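Local coordinates for 11S globulin seed storage protein (Amaranthus hypochondriacus, PDB 3QAC) that probably serves as a seed storage protein, a nutrient reservoir built from two cupin domains that assembles with copies of itself, at residues Thr20-Thr25 against Gly375-Val380; Gly33-Trp38 against Gly242-Val247; Gly84-Gly89 against Ser147-Asn152; Phe181-Lys186 against Asn210-Phe215; His339-Ala344 against Phe384-Gln389. All coordinates share one frame; numbering follows the deposited sequence.

Interaction 1 of 5, residues Thr20-Thr25 against Gly375-Val380; sequences TALEPT and GQLVVV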
# COMPACT_ATOMS: atom_id res chain seq x y z
N THR A 20 25.26 -3.88 -10.84
CA THR A 20 25.96 -3.69 -12.08
C THR A 20 25.66 -2.31 -12.62
O THR A 20 24.58 -1.76 -12.37
CB THR A 20 25.55 -4.80 -13.07
OG1 THR A 20 26.58 -5.80 -13.09
CG2 THR A 20 25.34 -4.25 -14.46
N ALA A 21 26.63 -1.71 -13.29
CA ALA A 21 26.35 -0.52 -14.07
C ALA A 21 25.49 -1.00 -15.23
O ALA A 21 25.94 -1.79 -16.06
CB ALA A 21 27.64 0.09 -14.57
N LEU A 22 24.24 -0.56 -15.25
CA LEU A 22 23.27 -1.03 -16.22
C LEU A 22 23.06 -0.08 -17.39
O LEU A 22 22.96 1.14 -17.23
CB LEU A 22 21.93 -1.33 -15.55
CG LEU A 22 21.99 -2.44 -14.50
CD1 LEU A 22 20.74 -2.46 -13.61
CD2 LEU A 22 22.24 -3.82 -15.18
N GLU A 23 22.97 -0.67 -18.57
CA GLU A 23 22.69 0.08 -19.77
C GLU A 23 21.52 -0.58 -20.47
O GLU A 23 21.15 -1.70 -20.14
CB GLU A 23 23.93 0.10 -20.66
CG GLU A 23 25.16 0.53 -19.89
CD GLU A 23 26.39 0.60 -20.78
OE1 GLU A 23 26.23 0.92 -21.98
OE2 GLU A 23 27.50 0.33 -20.28
N PRO A 24 20.89 0.16 -21.40
CA PRO A 24 19.74 -0.39 -22.12
C PRO A 24 20.14 -1.71 -22.75
O PRO A 24 21.26 -1.83 -23.22
CB PRO A 24 19.47 0.65 -23.22
CG PRO A 24 20.10 1.89 -22.74
CD PRO A 24 21.28 1.49 -21.89
N THR A 25 19.25 -2.70 -22.73
CA THR A 25 19.51 -3.96 -23.41
C THR A 25 18.63 -4.14 -24.65
O THR A 25 18.84 -5.05 -25.44
CB THR A 25 19.35 -5.16 -22.47
OG1 THR A 25 18.00 -5.21 -21.99
CG2 THR A 25 20.33 -5.05 -21.30
N GLY A 375 24.99 7.79 -19.19
CA GLY A 375 23.96 6.91 -19.71
C GLY A 375 23.85 5.60 -18.97
O GLY A 375 23.00 4.78 -19.31
N GLN A 376 24.71 5.39 -17.99
CA GLN A 376 24.62 4.21 -17.15
C GLN A 376 23.88 4.54 -15.86
O GLN A 376 23.92 5.68 -15.39
CB GLN A 376 25.99 3.70 -16.78
CG GLN A 376 26.93 3.50 -17.95
CD GLN A 376 28.26 2.91 -17.51
OE1 GLN A 376 28.84 3.34 -16.52
NE2 GLN A 376 28.73 1.92 -18.25
N LEU A 377 23.24 3.54 -15.28
CA LEU A 377 22.60 3.73 -14.00
C LEU A 377 22.94 2.58 -13.12
O LEU A 377 23.24 1.49 -13.59
CB LEU A 377 21.08 3.85 -14.17
CG LEU A 377 20.36 2.62 -14.75
CD1 LEU A 377 20.18 1.56 -13.67
CD2 LEU A 377 19.01 3.02 -15.34
N VAL A 378 22.92 2.81 -11.82
CA VAL A 378 22.96 1.71 -10.89
C VAL A 378 21.76 1.83 -9.97
O VAL A 378 21.31 2.94 -9.66
CB VAL A 378 24.26 1.68 -10.08
CG1 VAL A 378 24.47 3.02 -9.34
CG2 VAL A 378 24.26 0.49 -9.11
N VAL A 379 21.26 0.69 -9.53
CA VAL A 379 20.17 0.68 -8.59
C VAL A 379 20.74 0.55 -7.21
O VAL A 379 21.40 -0.45 -6.88
CB VAL A 379 19.22 -0.50 -8.83
CG1 VAL A 379 18.09 -0.50 -7.78
CG2 VAL A 379 18.65 -0.44 -10.22
N VAL A 380 20.52 1.57 -6.40
CA VAL A 380 20.85 1.52 -5.00
C VAL A 380 19.62 1.14 -4.20
O VAL A 380 18.68 1.91 -4.12
CB VAL A 380 21.33 2.88 -4.47
CG1 VAL A 380 21.96 2.69 -3.10
CG2 VAL A 380 22.30 3.56 -5.47
O HOH W 1 22.53 -1.55 -10.80
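The amide of Gln376 and the carboxylate of Glu23 are the flat groups that meet here, their planes 56° apart. NE2 of Gln376 donates to OE2 of Glu23 at 2.9 Å. The acceptor lies close to the amide plane, but the amide reaches OE2 from above the carboxylate plane. At the amide's other end, OE1 of Gln376 lies 4.0 Å from CB of Ala21 and also accepts from the backbone N of Ser373. Both side chains run extended and alongside, each with CG anti to its carbonyl carbon. An alanine in place of Gln376 would probably leave the Glu23 carboxylate without this donor and open a gap beside Ala21. The backbones pair once, as an antiparallel hydrogen-bonded bridge. N of Leu22 donates to O of Leu377 at 2.8 Å, and N of Leu377 donates to O of Leu22 at 3.1 Å. A water links O of Thr20 to N of Val379. CB of Leu22 rests 3.9 Å from CD1 of Leu377. The loop before strand 26-30 thus meets strand 377-380, outermost within this chain in a sheet of the C-terminal cupin domain. Helix 43-48 packs on Leu22 and Leu377, and strand 346-351 pairs with strand 377-380.

Interaction 2 of 5, residues Gly33-Trp38 against Gly242-Val247; sequences GLTEVW and GNIVRV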
# COMPACT_ATOMS: atom_id res chain seq x y z
N GLY A 33 12.56 8.90 -33.66
CA GLY A 33 13.14 8.77 -32.34
C GLY A 33 13.56 7.37 -31.93
O GLY A 33 13.26 6.38 -32.59
N LEU A 34 14.25 7.31 -30.80
CA LEU A 34 14.79 6.07 -30.30
C LEU A 34 14.28 5.86 -28.88
O LEU A 34 14.16 6.81 -28.11
CB LEU A 34 16.32 6.12 -30.31
CG LEU A 34 17.05 4.92 -29.70
CD1 LEU A 34 16.52 3.63 -30.30
CD2 LEU A 34 18.56 5.04 -29.90
N THR A 35 13.97 4.61 -28.57
CA THR A 35 13.58 4.24 -27.23
C THR A 35 14.49 3.12 -26.75
O THR A 35 14.47 2.02 -27.30
CB THR A 35 12.11 3.79 -27.17
OG1 THR A 35 11.28 4.90 -27.49
CG2 THR A 35 11.76 3.29 -25.76
N GLU A 36 15.27 3.42 -25.73
CA GLU A 36 16.16 2.44 -25.15
C GLU A 36 15.62 1.93 -23.82
O GLU A 36 15.31 2.71 -22.91
CB GLU A 36 17.53 3.06 -24.97
CG GLU A 36 17.97 3.81 -26.21
CD GLU A 36 19.28 4.53 -26.00
OE1 GLU A 36 19.28 5.78 -26.04
OE2 GLU A 36 20.31 3.86 -25.80
N VAL A 37 15.51 0.61 -23.72
CA VAL A 37 14.87 -0.01 -22.56
C VAL A 37 15.86 -0.83 -21.76
O VAL A 37 16.53 -1.75 -22.30
CB VAL A 37 13.70 -0.91 -22.99
CG1 VAL A 37 13.00 -1.50 -21.76
CG2 VAL A 37 12.74 -0.14 -23.88
N TRP A 38 15.99 -0.49 -20.48
CA TRP A 38 16.86 -1.26 -19.61
C TRP A 38 16.18 -2.60 -19.38
O TRP A 38 15.00 -2.74 -19.64
CB TRP A 38 17.14 -0.54 -18.30
CG TRP A 38 18.29 0.43 -18.39
CD1 TRP A 38 19.53 0.28 -17.85
CD2 TRP A 38 18.29 1.70 -19.05
NE1 TRP A 38 20.31 1.38 -18.14
CE2 TRP A 38 19.56 2.27 -18.88
CE3 TRP A 38 17.33 2.41 -19.78
CZ2 TRP A 38 19.91 3.52 -19.40
CZ3 TRP A 38 17.67 3.65 -20.30
CH2 TRP A 38 18.95 4.19 -20.11
N GLY A 242 6.37 3.69 -36.15
CA GLY A 242 6.74 3.37 -34.78
C GLY A 242 6.12 4.38 -33.82
O GLY A 242 5.16 5.05 -34.20
N ASN A 243 6.66 4.49 -32.61
CA ASN A 243 6.03 5.31 -31.55
C ASN A 243 6.42 6.79 -31.57
O ASN A 243 5.77 7.63 -30.94
CB ASN A 243 6.33 4.72 -30.17
CG ASN A 243 7.83 4.68 -29.85
OD1 ASN A 243 8.64 4.28 -30.69
ND2 ASN A 243 8.19 5.07 -28.64
N ILE A 244 7.49 7.12 -32.29
CA ILE A 244 7.91 8.51 -32.39
C ILE A 244 7.99 8.90 -33.85
O ILE A 244 8.89 8.47 -34.57
CB ILE A 244 9.26 8.74 -31.70
CG1 ILE A 244 9.24 8.12 -30.31
CG2 ILE A 244 9.62 10.22 -31.67
CD1 ILE A 244 10.58 8.04 -29.66
N VAL A 245 7.03 9.71 -34.27
CA VAL A 245 6.85 10.02 -35.68
C VAL A 245 7.32 11.43 -36.06
O VAL A 245 7.39 12.32 -35.21
CB VAL A 245 5.38 9.89 -36.07
CG1 VAL A 245 4.87 8.50 -35.72
CG2 VAL A 245 4.56 10.97 -35.37
N ARG A 246 7.63 11.60 -37.34
CA ARG A 246 8.13 12.87 -37.86
C ARG A 246 7.00 13.76 -38.37
O ARG A 246 6.09 13.30 -39.05
CB ARG A 246 9.15 12.63 -38.97
CG ARG A 246 9.72 13.91 -39.60
CD ARG A 246 11.01 13.62 -40.36
NE ARG A 246 11.99 12.91 -39.52
CZ ARG A 246 12.56 11.75 -39.83
NH1 ARG A 246 12.27 11.14 -40.98
NH2 ARG A 246 13.44 11.20 -39.00
N VAL A 247 7.06 15.04 -38.02
CA VAL A 247 6.07 16.00 -38.49
C VAL A 247 6.72 17.09 -39.34
O VAL A 247 7.86 17.49 -39.10
CB VAL A 247 5.30 16.62 -37.32
CG1 VAL A 247 5.41 15.73 -36.09
CG2 VAL A 247 5.83 18.01 -37.01
O HOH W 2 11.31 4.87 -30.12
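Thr35 and Asn243 make the direct polar link. ND2 of Asn243 donates to OG1 of Thr35 over 3.3 Å, and the N-H...O angle of 172° is nearly straight. The hydroxyl oxygen lies in the amide plane. A chi1 of 61° brings the Asn243 amide end nearer to Thr35. ND2 also bonds to the hydroxyl of Tyr182, and OG1 of Thr35 has a weak bond from Arg55.

A water gives the second polar link. It lies 2.6 Å from OG1 of Thr35 and donates to OD1 of Asn243 at 2.8 Å. Amide, hydroxyl and water thus close a small ring of contacts. An alanine in place of Asn243 would probably leave the Thr35 hydroxyl and the water without their amide partner and the Tyr182 hydroxyl short of a donor.

The two strands belong to different sheets of the N-terminal cupin domain. Strand 33-37 pairs with strands 26-30 and 51-57, while strand 244-246 pairs with strand 61-68. Their directions are nearly antiparallel, 170° apart, with axes 7.4 Å apart at the closest.

The apolar contact is made by Ile244. Its CD1 lies 3.8 Å from CA of Gly33. Gly33 has no CB, and this methyl lies close to where one would be. CD1 also lies 3.9 Å from OG1 of Thr35. Ile244 also packs on Leu63 of its own sheet and on Ile57 of the sheet opposite.

Interaction 3 of 5, residues Gly84-Gly89 against Ser147-Asn152; sequences GMMIPG and SHWAYN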
# COMPACT_ATOMS: atom_id res chain seq x y z
N GLY A 84 1.95 17.41 -24.11
CA GLY A 84 0.55 17.57 -23.82
C GLY A 84 0.05 16.44 -22.93
O GLY A 84 0.17 15.27 -23.26
N MET A 85 -0.52 16.81 -21.79
CA MET A 85 -1.16 15.86 -20.90
C MET A 85 -2.68 15.95 -21.04
O MET A 85 -3.25 17.03 -20.91
CB MET A 85 -0.75 16.17 -19.48
CG MET A 85 -0.11 15.04 -18.76
SD MET A 85 0.92 15.81 -17.52
CE MET A 85 2.06 16.59 -18.64
N MET A 86 -3.34 14.83 -21.31
CA MET A 86 -4.79 14.85 -21.44
C MET A 86 -5.41 14.33 -20.17
O MET A 86 -5.85 13.18 -20.11
CB MET A 86 -5.27 14.01 -22.63
CG MET A 86 -4.81 14.53 -23.99
SD MET A 86 -3.26 13.76 -24.48
CE MET A 86 -3.86 12.19 -25.13
N ILE A 87 -5.43 15.17 -19.15
CA ILE A 87 -5.99 14.76 -17.89
C ILE A 87 -7.50 14.89 -17.95
O ILE A 87 -8.02 15.94 -18.29
CB ILE A 87 -5.44 15.59 -16.75
CG1 ILE A 87 -3.91 15.49 -16.72
CG2 ILE A 87 -6.05 15.13 -15.44
CD1 ILE A 87 -3.21 16.60 -15.92
N PRO A 88 -8.20 13.80 -17.62
CA PRO A 88 -9.66 13.76 -17.65
C PRO A 88 -10.27 14.82 -16.75
O PRO A 88 -10.02 14.81 -15.54
CB PRO A 88 -9.98 12.37 -17.09
CG PRO A 88 -8.78 11.58 -17.35
CD PRO A 88 -7.63 12.52 -17.17
N GLY A 89 -11.04 15.74 -17.34
CA GLY A 89 -11.79 16.71 -16.57
C GLY A 89 -11.24 18.11 -16.63
O GLY A 89 -11.90 19.07 -16.21
N SER A 147 -2.81 9.88 -20.18
CA SER A 147 -2.39 9.83 -21.56
C SER A 147 -1.58 11.08 -21.87
O SER A 147 -1.85 12.17 -21.35
CB SER A 147 -3.62 9.77 -22.45
OG SER A 147 -4.43 10.91 -22.21
N HIS A 148 -0.57 10.94 -22.71
CA HIS A 148 0.29 12.08 -22.99
C HIS A 148 1.11 11.85 -24.23
O HIS A 148 1.42 10.71 -24.60
CB HIS A 148 1.22 12.34 -21.81
CG HIS A 148 2.11 11.18 -21.49
ND1 HIS A 148 1.69 10.12 -20.72
CD2 HIS A 148 3.38 10.91 -21.87
CE1 HIS A 148 2.68 9.24 -20.63
NE2 HIS A 148 3.71 9.70 -21.31
N TRP A 149 1.47 12.95 -24.87
CA TRP A 149 2.33 12.92 -26.03
C TRP A 149 3.41 13.96 -25.82
O TRP A 149 3.26 14.86 -24.99
CB TRP A 149 1.54 13.21 -27.30
CG TRP A 149 0.75 14.46 -27.18
CD1 TRP A 149 -0.53 14.59 -26.74
CD2 TRP A 149 1.19 15.78 -27.51
NE1 TRP A 149 -0.92 15.89 -26.78
CE2 TRP A 149 0.12 16.65 -27.25
CE3 TRP A 149 2.38 16.31 -28.01
CZ2 TRP A 149 0.20 18.03 -27.45
CZ3 TRP A 149 2.47 17.69 -28.22
CH2 TRP A 149 1.38 18.53 -27.93
N ALA A 150 4.51 13.83 -26.54
CA ALA A 150 5.56 14.83 -26.46
C ALA A 150 6.03 15.18 -27.86
O ALA A 150 5.90 14.38 -28.80
CB ALA A 150 6.71 14.31 -25.63
N TYR A 151 6.56 16.38 -28.00
CA TYR A 151 7.07 16.82 -29.28
C TYR A 151 8.31 17.66 -29.11
O TYR A 151 8.37 18.55 -28.25
CB TYR A 151 5.99 17.59 -30.03
CG TYR A 151 6.50 18.26 -31.28
CD1 TYR A 151 6.70 17.54 -32.45
CD2 TYR A 151 6.79 19.63 -31.30
CE1 TYR A 151 7.17 18.15 -33.60
CE2 TYR A 151 7.25 20.25 -32.44
CZ TYR A 151 7.43 19.50 -33.59
OH TYR A 151 7.88 20.12 -34.72
N ASN A 152 9.32 17.36 -29.91
CA ASN A 152 10.54 18.15 -29.86
C ASN A 152 10.48 19.32 -30.82
O ASN A 152 10.68 19.17 -32.02
CB ASN A 152 11.77 17.31 -30.13
CG ASN A 152 13.05 18.10 -30.01
OD1 ASN A 152 13.03 19.29 -29.67
ND2 ASN A 152 14.18 17.46 -30.30
O HOH W 3 -5.68 10.55 -19.34
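Gly84 and Trp149 form an antiparallel hydrogen-bonded pair in a sheet of the N-terminal cupin domain, between strands 80-86 and 147-151. Backbone bonds come first. N of Gly84 donates to O of Trp149 at 3.0 Å, and N of Trp149 returns a bond to O of Gly84. N of Met86 donates to O of Ser147 with an N-H...O angle of 171°. A water links the backbones further on, donating to O of Met86 and accepting from N of Ser147. Met85 and His148 form the non-hydrogen-bonded pair between, with side chains on the other face from Trp149.

Aromatic contacts follow. The indole lies flat over Gly84, whose CA makes a CH-pi contact 3.9 Å from the centroid of the five-membered ring. Gly84 has no CB, and the indole lies close to where one would be. The Trp149 ring gets there with CG between its backbone N and carbonyl carbon (chi1 52°).

The hydroxyl of Ser147 bonds to Gln409 of the second subunit. That subunit also packs Leu421 on Trp149 and Ser420 on Met86, so this face of the sheet belongs to a subunit interface. The bent Met86 chain makes a Met-aromatic contact at the indole edge, with SD 3.6 Å from CD1 of Trp149.

Interaction 4 of 5, residues Phe181-Lys186 against Asn210-Phe215; sequences FYLAGK and NIFRGF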
# COMPACT_ATOMS: atom_id res chain seq x y z
N PHE A 181 -0.08 1.52 -23.24
CA PHE A 181 -1.16 1.58 -24.21
C PHE A 181 -0.95 2.82 -25.08
O PHE A 181 -0.81 3.92 -24.55
CB PHE A 181 -2.52 1.70 -23.50
CG PHE A 181 -2.79 0.61 -22.49
CD1 PHE A 181 -3.78 -0.33 -22.72
CD2 PHE A 181 -2.10 0.56 -21.29
CE1 PHE A 181 -4.07 -1.32 -21.78
CE2 PHE A 181 -2.38 -0.42 -20.35
CZ PHE A 181 -3.37 -1.36 -20.59
N TYR A 182 -0.91 2.64 -26.40
CA TYR A 182 -0.79 3.77 -27.32
C TYR A 182 -2.12 4.12 -27.95
O TYR A 182 -3.01 3.27 -28.10
CB TYR A 182 0.24 3.50 -28.43
CG TYR A 182 1.67 3.77 -28.02
CD1 TYR A 182 2.43 2.81 -27.39
CD2 TYR A 182 2.24 5.00 -28.26
CE1 TYR A 182 3.74 3.06 -27.03
CE2 TYR A 182 3.55 5.27 -27.89
CZ TYR A 182 4.30 4.29 -27.28
OH TYR A 182 5.61 4.57 -26.92
N LEU A 183 -2.25 5.39 -28.30
CA LEU A 183 -3.50 5.94 -28.81
C LEU A 183 -3.43 6.19 -30.31
O LEU A 183 -4.36 6.72 -30.89
CB LEU A 183 -3.81 7.23 -28.08
CG LEU A 183 -4.39 6.92 -26.71
CD1 LEU A 183 -4.40 8.14 -25.82
CD2 LEU A 183 -5.78 6.36 -26.91
N ALA A 184 -2.31 5.81 -30.90
CA ALA A 184 -2.08 6.02 -32.33
C ALA A 184 -0.88 5.20 -32.78
O ALA A 184 -0.05 4.80 -31.97
CB ALA A 184 -1.86 7.52 -32.62
N GLY A 185 -0.80 4.95 -34.08
CA GLY A 185 0.35 4.28 -34.66
C GLY A 185 0.32 2.78 -34.52
O GLY A 185 -0.68 2.19 -34.12
N LYS A 186 1.44 2.14 -34.85
CA LYS A 186 1.58 0.71 -34.65
C LYS A 186 2.92 0.46 -33.98
O LYS A 186 3.84 -0.07 -34.59
CB LYS A 186 1.49 -0.03 -35.99
CG LYS A 186 1.29 -1.53 -35.85
CD LYS A 186 1.55 -2.26 -37.17
CE LYS A 186 1.69 -3.79 -36.97
NZ LYS A 186 3.10 -4.29 -36.86
N ASN A 210 -1.99 -0.06 -31.56
CA ASN A 210 -2.53 0.91 -30.60
C ASN A 210 -3.94 0.49 -30.20
O ASN A 210 -4.55 -0.35 -30.86
CB ASN A 210 -2.52 2.33 -31.18
CG ASN A 210 -3.67 2.58 -32.17
OD1 ASN A 210 -4.83 2.53 -31.80
ND2 ASN A 210 -3.33 2.85 -33.42
N ILE A 211 -4.48 1.07 -29.13
CA ILE A 211 -5.71 0.52 -28.57
C ILE A 211 -6.86 0.53 -29.56
O ILE A 211 -7.75 -0.31 -29.49
CB ILE A 211 -6.15 1.20 -27.26
CG1 ILE A 211 -6.60 2.63 -27.52
CG2 ILE A 211 -5.04 1.15 -26.24
CD1 ILE A 211 -7.12 3.29 -26.28
N PHE A 212 -6.85 1.49 -30.48
CA PHE A 212 -7.92 1.61 -31.46
C PHE A 212 -7.95 0.40 -32.37
O PHE A 212 -9.02 -0.08 -32.73
CB PHE A 212 -7.80 2.90 -32.26
CG PHE A 212 -8.08 4.13 -31.45
CD1 PHE A 212 -7.14 5.13 -31.34
CD2 PHE A 212 -9.28 4.26 -30.77
CE1 PHE A 212 -7.40 6.26 -30.58
CE2 PHE A 212 -9.54 5.38 -30.01
CZ PHE A 212 -8.60 6.38 -29.92
N ARG A 213 -6.77 -0.11 -32.74
CA ARG A 213 -6.70 -1.31 -33.56
C ARG A 213 -7.56 -2.42 -32.97
O ARG A 213 -8.05 -3.30 -33.68
CB ARG A 213 -5.25 -1.79 -33.72
CG ARG A 213 -5.13 -3.30 -33.83
CD ARG A 213 -4.00 -3.75 -34.74
NE ARG A 213 -4.05 -5.20 -34.95
CZ ARG A 213 -3.23 -5.89 -35.75
NH1 ARG A 213 -2.28 -5.25 -36.43
NH2 ARG A 213 -3.36 -7.20 -35.86
N GLY A 214 -7.76 -2.38 -31.66
CA GLY A 214 -8.51 -3.43 -30.99
C GLY A 214 -10.00 -3.39 -31.27
O GLY A 214 -10.67 -4.42 -31.24
N PHE A 215 -10.54 -2.21 -31.53
CA PHE A 215 -11.98 -2.11 -31.68
C PHE A 215 -12.46 -2.44 -33.10
O PHE A 215 -11.77 -2.19 -34.09
CB PHE A 215 -12.49 -0.74 -31.24
CG PHE A 215 -12.36 -0.49 -29.76
CD1 PHE A 215 -13.28 -1.02 -28.87
CD2 PHE A 215 -11.32 0.30 -29.26
CE1 PHE A 215 -13.17 -0.78 -27.51
CE2 PHE A 215 -11.20 0.55 -27.91
CZ PHE A 215 -12.13 0.01 -27.02
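An Asx turn headed by Asn210 shapes the loop before helix 217-224 where it meets the end of strand 180-182, beside strand 61-68 of the N-terminal cupin domain. OD1 of Asn210 accepts from N of Phe212 at 2.6 Å, and more weakly from N of Arg213. ND2 of the same amide reaches across the contact and donates to O of Gly185 at 2.8 Å. This bond lies in the Gly185 carbonyl plane and uses a lone pair of the oxygen. ND2 also bonds to O of Leu234, so both ends of the amide are held and its rotation is fixed. A chi2 of 64° turns the amide so that ND2 faces Gly185 and OD1 faces its own loop.

One backbone bond crosses as well. N of Ile211 donates to O of Tyr182 at 2.8 Å with an N-H...O angle of 171°.

Ile211 fills the apolar side. Its CG2 lies 3.8 Å from CB of Phe181, near the plane of the Phe181 ring and at its edge. CD1 of Ile211 presses on CD2 of Leu183 at 3.4 Å, tighter than usual for two carbons. The hydroxyl of Tyr182 bonds to Glu190.

The second subunit closes over this region. Its Tyr430 bonds to O of Leu183 and packs on Ala184 and Phe212, and its Asn383 touches Phe181. NZ of Lys186 and NH1 of Arg213, like charges, stay 5.5 Å apart without contact and would probably repel each other mildly. O of Leu183 meets the edge of the Phe212 ring, 3.1 Å from its CE1.

Interaction 5 of 5, residues His339-Ala344 against Phe384-Gln389; sequences HYNLNA and FAIVKQ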
# COMPACT_ATOMS: atom_id res chain seq x y z
N HIS A 339 26.56 7.58 2.38
CA HIS A 339 25.25 7.84 2.94
C HIS A 339 24.36 6.68 2.57
O HIS A 339 24.70 5.86 1.72
CB HIS A 339 24.66 9.11 2.34
CG HIS A 339 24.58 9.08 0.85
ND1 HIS A 339 25.69 9.16 0.05
CD2 HIS A 339 23.52 8.94 0.01
CE1 HIS A 339 25.33 9.09 -1.22
NE2 HIS A 339 24.02 8.96 -1.27
N TYR A 340 23.21 6.62 3.21
CA TYR A 340 22.21 5.66 2.84
C TYR A 340 20.87 6.34 2.80
O TYR A 340 20.63 7.29 3.53
CB TYR A 340 22.19 4.51 3.83
CG TYR A 340 21.56 4.83 5.17
CD1 TYR A 340 22.27 5.46 6.17
CD2 TYR A 340 20.26 4.46 5.42
CE1 TYR A 340 21.70 5.72 7.40
CE2 TYR A 340 19.67 4.70 6.63
CZ TYR A 340 20.39 5.33 7.63
OH TYR A 340 19.78 5.57 8.84
N ASN A 341 20.02 5.87 1.92
CA ASN A 341 18.68 6.39 1.83
C ASN A 341 17.78 5.62 2.79
O ASN A 341 17.77 4.37 2.79
CB ASN A 341 18.21 6.28 0.39
CG ASN A 341 19.11 7.05 -0.58
OD1 ASN A 341 18.85 8.23 -0.87
ND2 ASN A 341 20.20 6.41 -1.05
N LEU A 342 17.04 6.36 3.62
CA LEU A 342 16.25 5.76 4.70
C LEU A 342 15.06 5.01 4.18
O LEU A 342 14.68 3.97 4.72
CB LEU A 342 15.68 6.80 5.66
CG LEU A 342 16.48 7.82 6.48
CD1 LEU A 342 16.01 7.78 7.94
CD2 LEU A 342 17.97 7.68 6.35
N ASN A 343 14.44 5.55 3.13
CA ASN A 343 13.08 5.14 2.84
C ASN A 343 12.81 4.64 1.43
O ASN A 343 11.69 4.24 1.11
CB ASN A 343 12.10 6.28 3.22
CG ASN A 343 12.71 7.66 3.03
OD1 ASN A 343 13.59 7.86 2.19
ND2 ASN A 343 12.26 8.62 3.84
N ALA A 344 13.82 4.64 0.58
CA ALA A 344 13.56 4.51 -0.84
C ALA A 344 14.72 3.85 -1.59
O ALA A 344 15.89 3.98 -1.19
CB ALA A 344 13.27 5.89 -1.44
N PHE A 384 20.83 0.58 1.45
CA PHE A 384 22.19 0.25 1.04
C PHE A 384 23.07 1.50 1.11
O PHE A 384 22.73 2.55 0.55
CB PHE A 384 22.23 -0.38 -0.36
CG PHE A 384 21.91 -1.88 -0.39
CD1 PHE A 384 22.56 -2.73 -1.28
CD2 PHE A 384 20.94 -2.41 0.45
CE1 PHE A 384 22.27 -4.09 -1.33
CE2 PHE A 384 20.64 -3.78 0.42
CZ PHE A 384 21.32 -4.63 -0.49
N ALA A 385 24.20 1.37 1.78
CA ALA A 385 25.13 2.48 1.92
C ALA A 385 25.92 2.71 0.65
O ALA A 385 26.30 1.76 -0.05
CB ALA A 385 26.05 2.25 3.08
N ILE A 386 26.15 3.98 0.35
CA ILE A 386 26.78 4.38 -0.89
C ILE A 386 27.62 5.65 -0.77
O ILE A 386 27.28 6.56 -0.00
CB ILE A 386 25.75 4.48 -2.04
CG1 ILE A 386 26.37 5.17 -3.25
CG2 ILE A 386 24.49 5.23 -1.58
CD1 ILE A 386 25.46 5.23 -4.42
N VAL A 387 28.74 5.68 -1.49
CA VAL A 387 29.61 6.85 -1.65
C VAL A 387 29.84 7.12 -3.14
O VAL A 387 29.89 6.20 -3.96
CB VAL A 387 30.96 6.68 -0.91
CG1 VAL A 387 31.72 5.45 -1.42
CG2 VAL A 387 31.81 7.95 -1.02
N LYS A 388 29.92 8.38 -3.50
CA LYS A 388 30.12 8.73 -4.90
C LYS A 388 31.34 9.62 -4.98
O LYS A 388 31.38 10.69 -4.37
CB LYS A 388 28.90 9.48 -5.47
CG LYS A 388 27.54 8.93 -5.03
CD LYS A 388 26.42 9.55 -5.87
CE LYS A 388 25.04 9.14 -5.39
NZ LYS A 388 24.65 9.90 -4.18
N GLN A 389 32.34 9.18 -5.73
CA GLN A 389 33.57 9.94 -5.87
C GLN A 389 33.75 10.37 -7.31
O GLN A 389 34.00 9.55 -8.20
CB GLN A 389 34.76 9.11 -5.39
CG GLN A 389 36.09 9.56 -5.92
CD GLN A 389 36.83 10.43 -4.94
OE1 GLN A 389 37.42 9.93 -3.98
NE2 GLN A 389 36.81 11.73 -5.18
O HOH W 4 22.28 8.62 -3.56
O HOH W 5 20.34 3.66 0.22
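The His339 imidazole and the Ile386 side chain lie side by side and point the same way. CG2 of Ile386 sits over one face of the ring in a CH-pi contact, 4.0 Å from the ring centroid. It is offset toward the rim. The imidazole is placed there with CG between the backbone N and the carbonyl carbon (chi1 56°). Lys388 comes in at about a right angle to His339 and brings NZ to the ring edge, 3.1 Å from NE2 of His339. A water in the ring plane lies 2.9 Å from NE2 and accepts from NZ of Lys388. ND1 of His339 donates to O of Ala337. Phe408 meets the same ring edge-to-face.

The backbones pair antiparallel at His339 and Ile386. N of His339 donates to O of Ile386 at 2.7 Å, and N of Ile386 returns the bond to O of His339 at 2.7 Å. The strands belong to a sheet of the C-terminal cupin domain. Tyr340 turns to the third subunit, where it stacks on Phe67 and bonds to O of Gly145.

With ND1 already donating, the nearby Lys388 ammonium would probably disfavour a second proton on His339, and the bridging water offers the lysine a neutral acceptor.

In the fold
From the N terminus, interaction 1 closes the longest loop, bringing residues 20-25 to 375-380 and so tying the N-terminal part of the chain to the C-terminal cupin domain. Interaction 2 is nested inside it and links two sheets of the N-terminal domain. Trp38 connects these two contacts through its bond to O of Leu22. Interactions 3 and 4 follow in series, both nested within interaction 2. They touch through Leu183, and both meet the second subunit. Interaction 5 lies in the C-terminal domain and crosses interaction 1 along the chain. The two touch where Val380 packs on Ile386. Interaction 5 meets the third subunit; its centre is about 41 Å from that of interaction 4.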